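Local atomic coordinates of putative invasin (Yersinia pseudotuberculosis IP 31758, PDB entry 5N40), a protein that is probably a bacterial surface adhesin of the invasin family, carrying immunoglobulin-like domains and a C-type lectin-like domain thought to mediate attachment to host cells. Residues P105-I119 and A204-V218. The protein carries 1 engineered substitution. Sequence-based numbering, arbitrary orientation.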
# COMPACT_ATOMS: atom_id res chain seq x y z
N PRO A 105 -13.56 -18.70 2.58
CA PRO A 105 -14.24 -17.43 2.32
C PRO A 105 -14.11 -16.51 3.53
O PRO A 105 -14.38 -16.92 4.66
CB PRO A 105 -15.68 -17.84 2.05
CG PRO A 105 -15.58 -19.25 1.52
CD PRO A 105 -14.43 -19.86 2.28
N VAL A 106 -13.71 -15.27 3.28
CA VAL A 106 -13.52 -14.29 4.35
C VAL A 106 -14.10 -12.94 3.95
O VAL A 106 -14.30 -12.63 2.77
CB VAL A 106 -12.04 -14.12 4.72
CG1 VAL A 106 -11.51 -15.36 5.40
CG2 VAL A 106 -11.20 -13.76 3.49
N ASP A 107 -14.38 -12.13 4.97
CA ASP A 107 -14.63 -10.70 4.81
C ASP A 107 -13.39 -9.96 5.30
O ASP A 107 -12.86 -10.26 6.37
CB ASP A 107 -15.84 -10.23 5.61
CG ASP A 107 -17.13 -10.92 5.22
OD1 ASP A 107 -17.40 -11.07 4.01
OD2 ASP A 107 -17.87 -11.30 6.15
N LEU A 108 -12.94 -8.99 4.51
CA LEU A 108 -11.78 -8.20 4.86
C LEU A 108 -12.18 -6.81 5.32
O LEU A 108 -13.04 -6.16 4.71
CB LEU A 108 -10.83 -8.07 3.67
CG LEU A 108 -10.27 -9.35 3.06
CD1 LEU A 108 -9.22 -9.01 2.01
CD2 LEU A 108 -9.68 -10.24 4.11
N THR A 109 -11.56 -6.36 6.40
CA THR A 109 -11.58 -4.97 6.81
C THR A 109 -10.18 -4.40 6.66
O THR A 109 -9.20 -5.07 7.00
CB THR A 109 -12.05 -4.83 8.26
OG1 THR A 109 -13.33 -5.47 8.42
CG2 THR A 109 -12.18 -3.37 8.65
N VAL A 110 -10.08 -3.16 6.17
CA VAL A 110 -8.79 -2.51 5.96
C VAL A 110 -8.79 -1.19 6.70
O VAL A 110 -9.64 -0.33 6.44
CB VAL A 110 -8.50 -2.30 4.46
CG1 VAL A 110 -7.09 -1.75 4.27
CG2 VAL A 110 -8.65 -3.61 3.71
N LEU A 111 -7.83 -1.03 7.60
CA LEU A 111 -7.68 0.15 8.44
C LEU A 111 -6.32 0.78 8.19
O LEU A 111 -5.31 0.07 8.06
CB LEU A 111 -7.79 -0.22 9.93
CG LEU A 111 -9.09 -0.91 10.36
CD1 LEU A 111 -9.05 -1.26 11.83
CD2 LEU A 111 -10.30 -0.05 10.05
N THR A 112 -6.28 2.10 8.12
CA THR A 112 -5.01 2.83 8.08
C THR A 112 -4.95 3.75 9.29
O THR A 112 -5.97 4.32 9.69
CB THR A 112 -4.86 3.64 6.80
OG1 THR A 112 -5.99 4.50 6.64
CG2 THR A 112 -4.73 2.71 5.58
N ASP A 113 -3.76 3.90 9.87
CA ASP A 113 -3.65 4.76 11.06
C ASP A 113 -4.01 6.20 10.71
O ASP A 113 -4.72 6.87 11.47
CB ASP A 113 -2.26 4.64 11.70
CG ASP A 113 -1.13 5.15 10.82
OD1 ASP A 113 -1.20 5.04 9.58
OD2 ASP A 113 -0.13 5.65 11.39
N ASN A 114 -3.53 6.69 9.57
CA ASN A 114 -4.03 7.92 8.98
C ASN A 114 -3.94 7.76 7.47
O ASN A 114 -2.90 7.31 6.97
CB ASN A 114 -3.25 9.15 9.44
CG ASN A 114 -3.93 10.46 9.06
OD1 ASN A 114 -4.41 10.63 7.93
ND2 ASN A 114 -3.98 11.40 10.00
N ALA A 115 -5.01 8.12 6.76
CA ALA A 115 -5.08 7.84 5.34
C ALA A 115 -4.25 8.80 4.50
O ALA A 115 -4.02 8.51 3.32
CB ALA A 115 -6.53 7.88 4.86
N ARG A 116 -3.81 9.92 5.07
CA ARG A 116 -3.07 10.93 4.32
C ARG A 116 -1.87 11.38 5.14
O ARG A 116 -2.03 11.89 6.25
CB ARG A 116 -3.96 12.13 3.99
CG ARG A 116 -3.22 13.23 3.24
CD ARG A 116 -4.13 14.39 2.90
NE ARG A 116 -3.34 15.45 2.27
CZ ARG A 116 -3.69 16.73 2.21
NH1 ARG A 116 -4.83 17.14 2.76
NH2 ARG A 116 -2.88 17.59 1.62
N LYS A 117 -0.68 11.19 4.59
CA LYS A 117 0.55 11.64 5.23
C LYS A 117 1.41 12.30 4.16
O LYS A 117 0.98 12.50 3.02
CB LYS A 117 1.27 10.48 5.93
CG LYS A 117 0.47 9.82 7.05
CD LYS A 117 1.36 8.87 7.87
CE LYS A 117 0.57 8.14 8.97
NZ LYS A 117 1.43 7.30 9.87
N ASN A 118 2.63 12.66 4.55
CA ASN A 118 3.58 13.31 3.65
C ASN A 118 4.56 12.28 3.11
O ASN A 118 4.93 11.33 3.80
CB ASN A 118 4.36 14.41 4.37
CG ASN A 118 3.46 15.43 5.03
OD1 ASN A 118 2.46 15.86 4.46
ND2 ASN A 118 3.81 15.82 6.26
N ILE A 119 5.01 12.51 1.87
CA ILE A 119 6.08 11.69 1.32
C ILE A 119 7.25 11.70 2.30
O ILE A 119 7.67 12.76 2.77
CB ILE A 119 6.49 12.19 -0.07
CG1 ILE A 119 5.41 11.85 -1.09
CG2 ILE A 119 7.82 11.56 -0.50
CD1 ILE A 119 5.65 12.43 -2.48
N ALA A 204 -7.48 -11.57 -0.50
CA ALA A 204 -7.17 -12.85 0.12
C ALA A 204 -7.12 -13.93 -0.95
O ALA A 204 -7.61 -13.76 -2.06
CB ALA A 204 -8.23 -13.19 1.18
N GLU A 205 -6.49 -15.06 -0.60
CA GLU A 205 -6.37 -16.15 -1.57
C GLU A 205 -7.73 -16.67 -2.02
O GLU A 205 -7.82 -17.29 -3.09
CB GLU A 205 -5.51 -17.29 -0.99
CG GLU A 205 -5.89 -17.73 0.40
CD GLU A 205 -4.97 -18.82 0.94
OE1 GLU A 205 -4.48 -19.64 0.12
OE2 GLU A 205 -4.74 -18.84 2.17
N SER A 206 -8.78 -16.41 -1.26
CA SER A 206 -10.13 -16.82 -1.66
C SER A 206 -10.70 -15.96 -2.78
O SER A 206 -11.72 -16.34 -3.36
CB SER A 206 -11.07 -16.73 -0.47
OG SER A 206 -11.08 -15.39 0.01
N GLY A 207 -10.08 -14.82 -3.07
CA GLY A 207 -10.63 -13.86 -4.00
C GLY A 207 -11.47 -12.78 -3.35
O GLY A 207 -11.92 -11.86 -4.04
N ASP A 208 -11.70 -12.88 -2.04
CA ASP A 208 -12.33 -11.81 -1.30
C ASP A 208 -11.38 -10.63 -1.19
O ASP A 208 -10.17 -10.80 -1.02
CB ASP A 208 -12.73 -12.32 0.08
CG ASP A 208 -13.82 -13.38 0.01
OD1 ASP A 208 -14.93 -13.04 -0.44
OD2 ASP A 208 -13.54 -14.56 0.36
N MET A 209 -11.92 -9.41 -1.34
CA MET A 209 -11.10 -8.21 -1.47
C MET A 209 -11.74 -7.05 -0.73
O MET A 209 -12.94 -7.04 -0.45
CB MET A 209 -10.91 -7.82 -2.93
CG MET A 209 -10.46 -8.95 -3.84
SD MET A 209 -10.51 -8.48 -5.58
CE MET A 209 -12.23 -8.12 -5.83
N GLU A 210 -10.92 -6.03 -0.46
CA GLU A 210 -11.39 -4.77 0.09
C GLU A 210 -10.35 -3.71 -0.26
O GLU A 210 -9.17 -4.02 -0.36
CB GLU A 210 -11.60 -4.85 1.61
CG GLU A 210 -12.15 -3.58 2.23
CD GLU A 210 -13.45 -3.15 1.59
OE1 GLU A 210 -13.41 -2.45 0.55
OE2 GLU A 210 -14.52 -3.53 2.11
N ASN A 211 -10.82 -2.47 -0.45
CA ASN A 211 -10.00 -1.34 -0.88
C ASN A 211 -9.79 -0.34 0.24
O ASN A 211 -10.64 -0.18 1.13
CB ASN A 211 -10.64 -0.59 -2.05
CG ASN A 211 -10.73 -1.41 -3.32
OD1 ASN A 211 -9.93 -2.30 -3.55
ND2 ASN A 211 -11.71 -1.09 -4.16
N THR A 212 -8.68 0.39 0.16
CA THR A 212 -8.46 1.56 1.01
C THR A 212 -7.60 2.55 0.24
O THR A 212 -6.81 2.16 -0.62
CB THR A 212 -7.80 1.18 2.34
OG1 THR A 212 -8.08 2.18 3.33
CG2 THR A 212 -6.28 1.03 2.19
N ASN A 213 -7.75 3.83 0.57
CA ASN A 213 -7.00 4.89 -0.09
C ASN A 213 -5.86 5.35 0.80
O ASN A 213 -6.01 5.49 2.02
CB ASN A 213 -7.90 6.08 -0.42
CG ASN A 213 -8.88 5.78 -1.53
OD1 ASN A 213 -8.59 4.99 -2.42
ND2 ASN A 213 -10.04 6.41 -1.48
N VAL A 214 -4.70 5.57 0.18
CA VAL A 214 -3.56 6.18 0.85
C VAL A 214 -3.10 7.36 0.01
O VAL A 214 -3.03 7.29 -1.22
CB VAL A 214 -2.42 5.17 1.08
CG1 VAL A 214 -2.86 4.08 2.06
CG2 VAL A 214 -1.96 4.56 -0.25
N THR A 215 -2.80 8.47 0.69
CA THR A 215 -2.38 9.70 0.03
C THR A 215 -1.06 10.13 0.65
O THR A 215 -0.93 10.16 1.87
CB THR A 215 -3.44 10.79 0.19
OG1 THR A 215 -4.66 10.35 -0.41
CG2 THR A 215 -2.99 12.10 -0.45
N PHE A 216 -0.08 10.44 -0.20
CA PHE A 216 1.22 10.92 0.25
C PHE A 216 1.46 12.28 -0.38
O PHE A 216 1.57 12.40 -1.61
CB PHE A 216 2.34 9.94 -0.10
CG PHE A 216 2.26 8.64 0.66
CD1 PHE A 216 1.48 7.58 0.21
CD2 PHE A 216 2.96 8.48 1.84
CE1 PHE A 216 1.43 6.38 0.92
CE2 PHE A 216 2.90 7.30 2.55
CZ PHE A 216 2.13 6.24 2.09
N ASN A 217 1.53 13.31 0.47
CA ASN A 217 1.66 14.68 -0.00
C ASN A 217 3.05 14.94 -0.57
O ASN A 217 4.06 14.49 -0.03
CB ASN A 217 1.43 15.65 1.15
CG ASN A 217 0.05 15.53 1.74
OD1 ASN A 217 -0.93 15.39 1.02
ND2 ASN A 217 -0.03 15.62 3.07
N VAL A 218 3.08 15.69 -1.67
CA VAL A 218 4.32 16.16 -2.28
C VAL A 218 4.61 17.57 -1.77
O VAL A 218 3.69 18.38 -1.59
CB VAL A 218 4.22 16.12 -3.81
CG1 VAL A 218 3.28 17.21 -4.33
CG2 VAL A 218 5.60 16.21 -4.44
O HOH W 1 -13.92 -8.83 1.71
O HOH W 2 -14.82 -3.23 4.95
O HOH W 3 -15.08 -6.23 2.87
O HOH W 4 -10.29 1.51 4.64
O HOH W 5 -7.29 4.50 4.22
O HOH W 6 -6.00 8.61 1.10
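Residues Arg116 to Asn118 pair in parallel with Thr215 to Asn217 at one end of an immunoglobulin-like beta sandwich, where the edge strand of one sheet switches to the other: 106-112 pairs with 123-131, and after the turn at Asp113 to Ala115 the chain joins 209-217 as strand 116-118. Backbone hydrogen bonds make the parallel pairing, among them Lys117 N to Thr215 O and Asn217 N to Lys117 O (2.7 Å); Ile119 N adds one to Asn217 O.

Before the switch no backbone hydrogen bond joins the segments, and waters bridge the strands. One links Leu108 N to Met209 O; another is hydrogen-bonded to Thr112 OG1, Thr212 OG1 and Asn213 O. Between the strands Val110 CG1, anti to the backbone N (chi1 -174°), lies 3.6 Å from Thr212 CG2, while Val110 CG2 rests on the aliphatic part of Glu210. Deeper in, Leu108 CD1 reaches the Asp208 carbonyl, and Val106 CG2 meets Ala204 CB at 3.8 Å.

Polar side chains hold both ends. Near Pro105, Asp208 OD2 accepts from Val106 N (3.0 Å) and Ser206 OG (2.6 Å), which approach from opposite faces of the carboxylate; OD1 forms a salt bridge with Lys132. At the far end Asn217 is gripped through both amide atoms. Asn217 ND2 donates almost straight to Asn118 OD1 (2.9 Å). The extended Arg116 is also salt-bridged to Asp223. Its guanidinium and the Asn217 amide are nearly perpendicular, and Asn217 OD1 lies in the guanidinium plane at its edge: Arg116 NE meets a lone pair of Asn217 OD1 in the carbonyl plane at 2.7 Å, whereas Arg116 NH2, 3.0 Å from Asn217 OD1, comes from well above that plane, on no lone pair.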